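Local coordinates for DUF5037 domain-containing protein (Ruminococcus gnavus, PDB 4GL6), which is of unknown function, a member of the DUF5037 family that contains an antiparallel and a mixed four-stranded sheet flanked by helices, at residues A[92-105]-A[140-154]. Sequence-based numbering, arbitrary orientation. Where two conformers were deposited one is given.
Sequences ISQAAENYYIQGDI and GSAWVYIDASTMKGK
Y100 and Y145 exchange two backbone hydrogen bonds near one end of an antiparallel ladder, in which strand 99-104, one of the two outermost strands, within this chain, of a mixed four-stranded sheet, pairs with 140-147. Q102 with W143 and D104 with S141 repeat the pattern, and strand 175-182 continues the sheet beyond 140-147.

One face of the pair carries I101, V144 and I146 and is covered by helices. V144 CG1 meets I92 CD1, from helix 75-95, at 3.8 Å, while V144 CG2 lies beside I101 CG2.

The other face is richer in polar groups, and Q102 can be followed along its length. Q102 CB sits 3.4 Å from W143 O. With CG anti to the backbone N (chi1 -169°) and the chain extended, Q102 OE1 arrives obliquely near the W143 ring, 3.7 Å from W143 CD1. OE1 also hydrogen-bonds S199 OG and accepts from a water that lies in the plane of the Y145 ring, at its edge, and bonds Y145 OH; Q102 NE2 hydrogen-bonds E202 OE2. D104 runs alongside the same indole, its CB in the ring plane at the edge and OD2 taking a weak bond from W143 NE1.

Past the strands, the loop after D147 rejoins 92-105. D147 OD1 accepts from S149 N in an Asx turn, and T150 OG1 donates to D147 O at 2.8 Å. N98 N donates to T150 OG1 at 3.2 Å, almost straight at 167°, while T150 O takes E97 N. A valine at T150 would probably leave N98 N without this acceptor and the turn less firmly tied to D147 O. Last comes K152 N, which donates to A95 O at 2.8 Å.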
ATOM      1  N   ILE A  92      -5.800 -14.002  -2.992  1.00 50.58           N
ATOM      2  CA  ILE A  92      -5.301 -14.301  -1.632  1.00 48.83           C
ATOM      3  C   ILE A  92      -6.358 -14.923  -0.715  1.00 53.35           C
ATOM      4  O   ILE A  92      -6.040 -15.844   0.044  1.00 57.19           O
ATOM      5  CB  ILE A  92      -4.666 -13.057  -0.946  1.00 45.52           C
ATOM      6  CG1 ILE A  92      -3.412 -12.561  -1.710  1.00 43.24           C
ATOM      7  CG2 ILE A  92      -4.273 -13.340   0.511  1.00 45.60           C
ATOM      8  CD1 ILE A  92      -2.216 -13.502  -1.746  1.00 40.54           C
ATOM      9  N   SER A  93      -7.606 -14.465  -0.821  1.00 56.35           N
ATOM     10  CA  SER A  93      -8.704 -14.997   0.017  1.00 57.27           C
ATOM     11  C   SER A  93      -9.040 -16.454  -0.243  1.00 57.75           C
ATOM     12  O   SER A  93      -9.662 -17.092   0.620  1.00 60.98           O
ATOM     13  CB  SER A  93      -9.962 -14.164  -0.137  1.00 59.21           C
ATOM     14  OG  SER A  93     -10.365 -14.172  -1.494  1.00 64.45           O
ATOM     15  N   GLN A  94      -8.682 -16.944  -1.437  1.00 56.68           N
ATOM     16  CA  GLN A  94      -8.872 -18.351  -1.806  0.50 58.42           C
ATOM     17  C   GLN A  94      -7.678 -19.212  -1.368  1.00 56.24           C
ATOM     18  O   GLN A  94      -7.803 -20.426  -1.243  1.00 57.21           O
ATOM     19  CB  GLN A  94      -9.086 -18.507  -3.317  0.50 60.43           C
ATOM     20  CG  GLN A  94     -10.283 -17.769  -3.898  0.50 61.17           C
ATOM     21  CD  GLN A  94     -10.656 -18.275  -5.286  0.50 61.96           C
ATOM     22  OE1 GLN A  94     -11.430 -19.222  -5.421  0.50 63.00           O
ATOM     23  NE2 GLN A  94     -10.126 -17.630  -6.318  0.50 59.62           N
ATOM     24  N   ALA A  95      -6.519 -18.580  -1.138  1.00 56.16           N
ATOM     25  CA  ALA A  95      -5.277 -19.246  -0.706  1.00 55.63           C
ATOM     26  C   ALA A  95      -5.108 -19.396   0.820  1.00 56.69           C
ATOM     27  O   ALA A  95      -4.545 -20.409   1.276  1.00 59.14           O
ATOM     28  CB  ALA A  95      -4.084 -18.476  -1.259  1.00 51.51           C
ATOM     29  N   ALA A  96      -5.552 -18.391   1.589  1.00 55.90           N
ATOM     30  CA  ALA A  96      -5.456 -18.392   3.078  1.00 58.95           C
ATOM     31  C   ALA A  96      -6.650 -17.700   3.758  1.00 60.33           C
ATOM     32  O   ALA A  96      -7.402 -17.002   3.082  1.00 63.24           O
ATOM     33  CB  ALA A  96      -4.160 -17.734   3.520  1.00 54.95           C
ATOM     34  N   GLU A  97      -6.825 -17.915   5.070  1.00 59.91           N
ATOM     35  CA  GLU A  97      -7.939 -17.302   5.840  1.00 65.54           C
ATOM     36  C   GLU A  97      -7.538 -15.960   6.437  1.00 61.93           C
ATOM     37  O   GLU A  97      -8.286 -14.993   6.310  1.00 62.57           O
ATOM     38  CB  GLU A  97      -8.440 -18.197   6.977  1.00 73.27           C
ATOM     39  CG  GLU A  97      -8.943 -19.569   6.556  1.00 87.32           C
ATOM     40  CD  GLU A  97      -9.265 -20.489   7.734  1.00103.28           C
ATOM     41  OE1 GLU A  97      -9.558 -19.996   8.845  1.00123.89           O
ATOM     42  OE2 GLU A  97      -9.226 -21.724   7.555  1.00 95.73           O
ATOM     43  N   ASN A  98      -6.389 -15.930   7.119  1.00 60.28           N
ATOM     44  CA  ASN A  98      -5.829 -14.708   7.732  1.00 56.64           C
ATOM     45  C   ASN A  98      -4.670 -14.164   6.920  1.00 50.92           C
ATOM     46  O   ASN A  98      -3.752 -14.903   6.556  1.00 49.42           O
ATOM     47  CB  ASN A  98      -5.311 -14.939   9.149  1.00 61.03           C
ATOM     48  CG  ASN A  98      -6.361 -14.747  10.185  1.00 67.98           C
ATOM     49  OD1 ASN A  98      -6.248 -13.821  11.005  1.00 70.82           O
ATOM     50  ND2 ASN A  98      -7.430 -15.550  10.120  1.00 71.61           N
ATOM     51  N   TYR A  99      -4.700 -12.857   6.691  1.00 48.20           N
ATOM     52  CA  TYR A  99      -3.711 -12.183   5.873  1.00 46.96           C
ATOM     53  C   TYR A  99      -3.888 -10.671   5.944  1.00 47.93           C
ATOM     54  O   TYR A  99      -4.927 -10.184   6.383  1.00 47.13           O
ATOM     55  CB  TYR A  99      -3.845 -12.615   4.388  1.00 47.36           C
ATOM     56  CG  TYR A  99      -5.267 -12.494   3.879  1.00 47.03           C
ATOM     57  CD1 TYR A  99      -5.774 -11.270   3.429  1.00 48.76           C
ATOM     58  CD2 TYR A  99      -6.123 -13.585   3.892  1.00 50.96           C
ATOM     59  CE1 TYR A  99      -7.091 -11.146   2.991  1.00 50.19           C
ATOM     60  CE2 TYR A  99      -7.444 -13.472   3.441  1.00 53.69           C
ATOM     61  CZ  TYR A  99      -7.922 -12.247   2.994  1.00 50.74           C
ATOM     62  OH  TYR A  99      -9.216 -12.138   2.564  1.00 52.64           O
ATOM     63  N   TYR A 100      -2.877  -9.946   5.483  1.00 46.85           N
ATOM     64  CA  TYR A 100      -2.946  -8.503   5.381  1.00 47.46           C
ATOM     65  C   TYR A 100      -2.339  -8.136   4.027  1.00 47.44           C
ATOM     66  O   TYR A 100      -1.178  -8.490   3.756  1.00 47.88           O
ATOM     67  CB  TYR A 100      -2.197  -7.829   6.524  1.00 48.69           C
ATOM     68  CG  TYR A 100      -2.457  -6.338   6.583  1.00 50.72           C
ATOM     69  CD1 TYR A 100      -1.739  -5.448   5.764  1.00 49.90           C
ATOM     70  CD2 TYR A 100      -3.407  -5.806   7.455  1.00 51.94           C
ATOM     71  CE1 TYR A 100      -1.970  -4.074   5.814  1.00 53.87           C
ATOM     72  CE2 TYR A 100      -3.637  -4.433   7.520  1.00 57.09           C
ATOM     73  CZ  TYR A 100      -2.915  -3.571   6.695  1.00 53.15           C
ATOM     74  OH  TYR A 100      -3.131  -2.221   6.736  1.00 45.76           O
ATOM     75  N   ILE A 101      -3.119  -7.445   3.194  1.00 42.71           N
ATOM     76  CA  ILE A 101      -2.679  -7.024   1.875  1.00 40.19           C
ATOM     77  C   ILE A 101      -2.451  -5.526   1.948  1.00 41.96           C
ATOM     78  O   ILE A 101      -3.392  -4.759   2.158  1.00 46.93           O
ATOM     79  CB  ILE A 101      -3.731  -7.342   0.803  1.00 43.28           C
ATOM     80  CG1 ILE A 101      -4.067  -8.851   0.814  1.00 46.65           C
ATOM     81  CG2 ILE A 101      -3.237  -6.883  -0.562  1.00 39.78           C
ATOM     82  CD1 ILE A 101      -5.266  -9.222  -0.039  1.00 47.01           C
ATOM     83  N   GLN A 102      -1.201  -5.109   1.760  1.00 43.27           N
ATOM     84  CA  GLN A 102      -0.817  -3.694   1.812  1.00 42.59           C
ATOM     85  C   GLN A 102      -0.432  -3.174   0.414  1.00 47.09           C
ATOM     86  O   GLN A 102       0.592  -3.571  -0.146  1.00 51.02           O
ATOM     87  CB  GLN A 102       0.358  -3.522   2.754  1.00 37.96           C
ATOM     88  CG  GLN A 102       0.685  -2.083   3.094  1.00 37.43           C
ATOM     89  CD  GLN A 102       2.017  -1.970   3.775  1.00 35.70           C
ATOM     90  OE1 GLN A 102       3.053  -2.193   3.156  1.00 38.97           O
ATOM     91  NE2 GLN A 102       2.002  -1.593   5.027  1.00 32.65           N
ATOM     92  N   GLY A 103      -1.249  -2.282  -0.127  1.00 46.55           N
ATOM     93  CA  GLY A 103      -0.985  -1.668  -1.428  1.00 51.59           C
ATOM     94  C   GLY A 103      -0.043  -0.496  -1.252  1.00 48.24           C
ATOM     95  O   GLY A 103      -0.231   0.293  -0.335  1.00 48.64           O
ATOM     96  N   ASP A 104       0.950  -0.383  -2.136  1.00 49.69           N
ATOM     97  CA  ASP A 104       1.983   0.659  -2.103  1.00 45.37           C
ATOM     98  C   ASP A 104       2.043   1.354  -3.463  1.00 45.72           C
ATOM     99  O   ASP A 104       2.843   0.995  -4.325  1.00 59.57           O
ATOM    100  CB  ASP A 104       3.324   0.004  -1.712  1.00 44.17           C
ATOM    101  CG  ASP A 104       4.484   0.998  -1.586  1.00 43.05           C
ATOM    102  OD1 ASP A 104       4.294   2.226  -1.430  1.00 45.07           O
ATOM    103  OD2 ASP A 104       5.617   0.508  -1.626  1.00 44.43           O
ATOM    104  N   ILE A 105       1.145   2.325  -3.638  1.00 47.46           N
ATOM    105  CA  ILE A 105       1.015   3.124  -4.855  1.00 41.50           C
ATOM    106  C   ILE A 105       1.400   4.554  -4.508  1.00 43.48           C
ATOM    107  O   ILE A 105       0.850   5.109  -3.601  1.00 41.96           O
ATOM    108  CB  ILE A 105      -0.421   3.073  -5.390  1.00 44.73           C
ATOM    109  CG1 ILE A 105      -0.729   1.648  -5.890  1.00 46.42           C
ATOM    110  CG2 ILE A 105      -0.623   4.061  -6.547  1.00 43.10           C
ATOM    111  CD1 ILE A 105      -2.178   1.371  -6.211  1.00 44.74           C
ATOM    112  N   GLY A 140       2.534   0.010  -8.986  1.00 45.86           N
ATOM    113  CA  GLY A 140       2.810  -0.055  -7.561  1.00 47.43           C
ATOM    114  C   GLY A 140       3.333  -1.410  -7.147  1.00 45.26           C
ATOM    115  O   GLY A 140       3.668  -2.256  -7.991  1.00 39.86           O
ATOM    116  N   SER A 141       3.392  -1.592  -5.834  1.00 43.15           N
ATOM    117  CA  SER A 141       3.828  -2.826  -5.225  1.00 41.56           C
ATOM    118  C   SER A 141       2.771  -3.279  -4.242  1.00 43.16           C
ATOM    119  O   SER A 141       2.041  -2.461  -3.698  1.00 50.26           O
ATOM    120  CB  SER A 141       5.147  -2.602  -4.520  1.00 41.10           C
ATOM    121  OG  SER A 141       6.083  -2.130  -5.467  1.00 43.16           O
ATOM    122  N   ALA A 142       2.644  -4.589  -4.073  1.00 45.71           N
ATOM    123  CA  ALA A 142       1.731  -5.167  -3.082  1.00 43.73           C
ATOM    124  C   ALA A 142       2.573  -5.945  -2.096  1.00 40.10           C
ATOM    125  O   ALA A 142       3.385  -6.772  -2.525  1.00 41.28           O
ATOM    126  CB  ALA A 142       0.732  -6.071  -3.740  1.00 40.20           C
ATOM    127  N   TRP A 143       2.410  -5.644  -0.803  1.00 37.27           N
ATOM    128  CA  TRP A 143       3.095  -6.336   0.293  1.00 37.23           C
ATOM    129  C   TRP A 143       2.035  -7.149   0.973  1.00 39.83           C
ATOM    130  O   TRP A 143       1.244  -6.613   1.743  1.00 44.11           O
ATOM    131  CB  TRP A 143       3.770  -5.340   1.241  1.00 36.75           C
ATOM    132  CG  TRP A 143       4.715  -4.438   0.500  1.00 36.26           C
ATOM    133  CD1 TRP A 143       4.431  -3.217  -0.103  1.00 36.35           C
ATOM    134  CD2 TRP A 143       6.107  -4.688   0.212  1.00 33.87           C
ATOM    135  NE1 TRP A 143       5.535  -2.709  -0.713  1.00 36.98           N
ATOM    136  CE2 TRP A 143       6.581  -3.537  -0.554  1.00 37.77           C
ATOM    137  CE3 TRP A 143       6.985  -5.699   0.511  1.00 38.16           C
ATOM    138  CZ2 TRP A 143       7.899  -3.435  -0.997  1.00 40.10           C
ATOM    139  CZ3 TRP A 143       8.306  -5.593   0.073  1.00 41.96           C
ATOM    140  CH2 TRP A 143       8.748  -4.490  -0.675  1.00 42.74           C
ATOM    141  N   VAL A 144       2.009  -8.445   0.661  1.00 40.58           N
ATOM    142  CA  VAL A 144       1.052  -9.386   1.212  1.00 40.59           C
ATOM    143  C   VAL A 144       1.713 -10.187   2.336  1.00 42.14           C
ATOM    144  O   VAL A 144       2.780 -10.772   2.147  1.00 45.41           O
ATOM    145  CB  VAL A 144       0.550 -10.347   0.143  1.00 41.12           C
ATOM    146  CG1 VAL A 144      -0.457 -11.312   0.750  1.00 39.90           C
ATOM    147  CG2 VAL A 144      -0.087  -9.559  -1.004  1.00 41.21           C
ATOM    148  N   TYR A 145       1.051 -10.220   3.491  1.00 43.54           N
ATOM    149  CA  TYR A 145       1.497 -10.945   4.688  1.00 40.82           C
ATOM    150  C   TYR A 145       0.442 -12.012   5.016  1.00 40.89           C
ATOM    151  O   TYR A 145      -0.683 -11.652   5.340  1.00 41.84           O
ATOM    152  CB  TYR A 145       1.679  -9.938   5.840  1.00 43.04           C
ATOM    153  CG  TYR A 145       2.743  -8.902   5.526  1.00 41.16           C
ATOM    154  CD1 TYR A 145       4.095  -9.200   5.693  1.00 41.52           C
ATOM    155  CD2 TYR A 145       2.403  -7.655   5.003  1.00 40.59           C
ATOM    156  CE1 TYR A 145       5.080  -8.279   5.373  1.00 41.60           C
ATOM    157  CE2 TYR A 145       3.381  -6.722   4.680  1.00 41.38           C
ATOM    158  CZ  TYR A 145       4.722  -7.041   4.868  1.00 40.83           C
ATOM    159  OH  TYR A 145       5.707  -6.136   4.562  1.00 40.82           O
ATOM    160  N   ILE A 146       0.795 -13.301   4.878  1.00 39.03           N
ATOM    161  CA  ILE A 146      -0.121 -14.427   5.094  1.00 41.69           C
ATOM    162  C   ILE A 146       0.206 -15.196   6.370  1.00 44.30           C
ATOM    163  O   ILE A 146       1.378 -15.415   6.673  1.00 43.32           O
ATOM    164  CB  ILE A 146      -0.048 -15.439   3.922  1.00 42.22           C
ATOM    165  CG1 ILE A 146      -0.460 -14.781   2.602  1.00 41.60           C
ATOM    166  CG2 ILE A 146      -0.961 -16.634   4.187  1.00 43.31           C
ATOM    167  CD1 ILE A 146      -0.312 -15.684   1.395  1.00 43.20           C
ATOM    168  N   ASP A 147      -0.841 -15.608   7.095  1.00 48.85           N
ATOM    169  CA  ASP A 147      -0.725 -16.470   8.278  1.00 48.47           C
ATOM    170  C   ASP A 147      -0.639 -17.850   7.657  1.00 50.72           C
ATOM    171  O   ASP A 147      -1.641 -18.388   7.173  1.00 55.25           O
ATOM    172  CB  ASP A 147      -1.953 -16.320   9.190  1.00 49.88           C
ATOM    173  CG  ASP A 147      -1.885 -17.166  10.447  1.00 54.35           C
ATOM    174  OD1 ASP A 147      -1.099 -18.139  10.498  1.00 55.54           O
ATOM    175  OD2 ASP A 147      -2.649 -16.848  11.394  1.00 56.70           O
ATOM    176  N   ALA A 148       0.575 -18.399   7.638  1.00 53.17           N
ATOM    177  CA  ALA A 148       0.854 -19.700   7.005  1.00 52.57           C
ATOM    178  C   ALA A 148       0.125 -20.863   7.657  1.00 51.96           C
ATOM    179  O   ALA A 148      -0.079 -21.865   7.014  1.00 59.30           O
ATOM    180  CB  ALA A 148       2.356 -19.960   6.946  1.00 48.66           C
ATOM    181  N   SER A 149      -0.274 -20.726   8.919  1.00 52.13           N
ATOM    182  CA  SER A 149      -1.063 -21.766   9.596  1.00 55.36           C
ATOM    183  C   SER A 149      -2.481 -21.925   9.013  1.00 57.50           C
ATOM    184  O   SER A 149      -3.068 -22.998   9.112  1.00 60.78           O
ATOM    185  CB  SER A 149      -1.170 -21.467  11.097  1.00 54.94           C
ATOM    186  OG  SER A 149      -1.919 -20.291  11.339  1.00 54.52           O
ATOM    187  N   THR A 150      -2.993 -20.860   8.388  1.00 56.82           N
ATOM    188  CA  THR A 150      -4.348 -20.801   7.859  1.00 56.03           C
ATOM    189  C   THR A 150      -4.442 -20.941   6.328  1.00 58.12           C
ATOM    190  O   THR A 150      -5.318 -20.310   5.725  1.00 60.02           O
ATOM    191  CB  THR A 150      -5.002 -19.470   8.305  1.00 53.48           C
ATOM    192  OG1 THR A 150      -4.406 -18.378   7.595  1.00 50.95           O
ATOM    193  CG2 THR A 150      -4.862 -19.262   9.817  1.00 52.64           C
HETATM  194  N   MSE A 151      -3.567 -21.741   5.694  1.00 61.22           N
HETATM  195  CA  MSE A 151      -3.648 -21.972   4.221  1.00 62.31           C
HETATM  196  C   MSE A 151      -4.900 -22.807   3.925  1.00 69.07           C
HETATM  197  O   MSE A 151      -5.262 -23.668   4.723  1.00 73.13           O
HETATM  198  CB  MSE A 151      -2.441 -22.739   3.651  1.00 60.45           C
HETATM  199  CG  MSE A 151      -1.088 -22.120   3.856  1.00 56.62           C
HETATM  200 SE   MSE A 151      -0.839 -20.359   3.125  0.75 49.81          SE
HETATM  201  CE  MSE A 151      -1.023 -20.720   1.209  1.00 52.60           C
ATOM    202  N   LYS A 152      -5.536 -22.560   2.776  1.00 71.13           N
ATOM    203  CA  LYS A 152      -6.767 -23.264   2.365  1.00 68.23           C
ATOM    204  C   LYS A 152      -6.527 -24.486   1.447  1.00 72.05           C
ATOM    205  O   LYS A 152      -7.466 -24.968   0.795  1.00 76.05           O
ATOM    206  CB  LYS A 152      -7.765 -22.266   1.734  1.00 67.46           C
ATOM    207  CG  LYS A 152      -8.367 -21.288   2.728  1.00 67.99           C
ATOM    208  CD  LYS A 152      -9.496 -20.443   2.147  1.00 69.38           C
ATOM    209  CE  LYS A 152     -10.234 -19.689   3.246  1.00 74.00           C
ATOM    210  NZ  LYS A 152     -11.394 -18.894   2.765  1.00 79.01           N
ATOM    211  N   GLY A 153      -5.295 -25.001   1.403  1.00 71.87           N
ATOM    212  CA  GLY A 153      -4.978 -26.190   0.600  1.00 74.47           C
ATOM    213  C   GLY A 153      -5.087 -26.126  -0.923  1.00 75.40           C
ATOM    214  O   GLY A 153      -5.339 -27.148  -1.560  1.00 76.66           O
ATOM    215  N   LYS A 154      -4.923 -24.935  -1.498  1.00 74.11           N
ATOM    216  CA  LYS A 154      -4.836 -24.763  -2.955  1.00 70.37           C
ATOM    217  C   LYS A 154      -3.374 -25.106  -3.263  1.00 66.91           C
ATOM    218  O   LYS A 154      -2.490 -24.711  -2.513  1.00 75.81           O
ATOM    219  CB  LYS A 154      -5.305 -23.359  -3.423  1.00 71.65           C
ATOM    220  CG  LYS A 154      -6.706 -23.438  -4.033  1.00 80.30           C
ATOM    221  CD  LYS A 154      -7.440 -22.151  -4.389  1.00 83.37           C
ATOM    222  CE  LYS A 154      -8.730 -22.505  -5.142  1.00 88.85           C
ATOM    223  NZ  LYS A 154      -9.601 -21.325  -5.422  1.00 89.81           N
TER
HETATM  224  O   HOH W   1       4.925  -3.813   4.008  1.00 34.04           O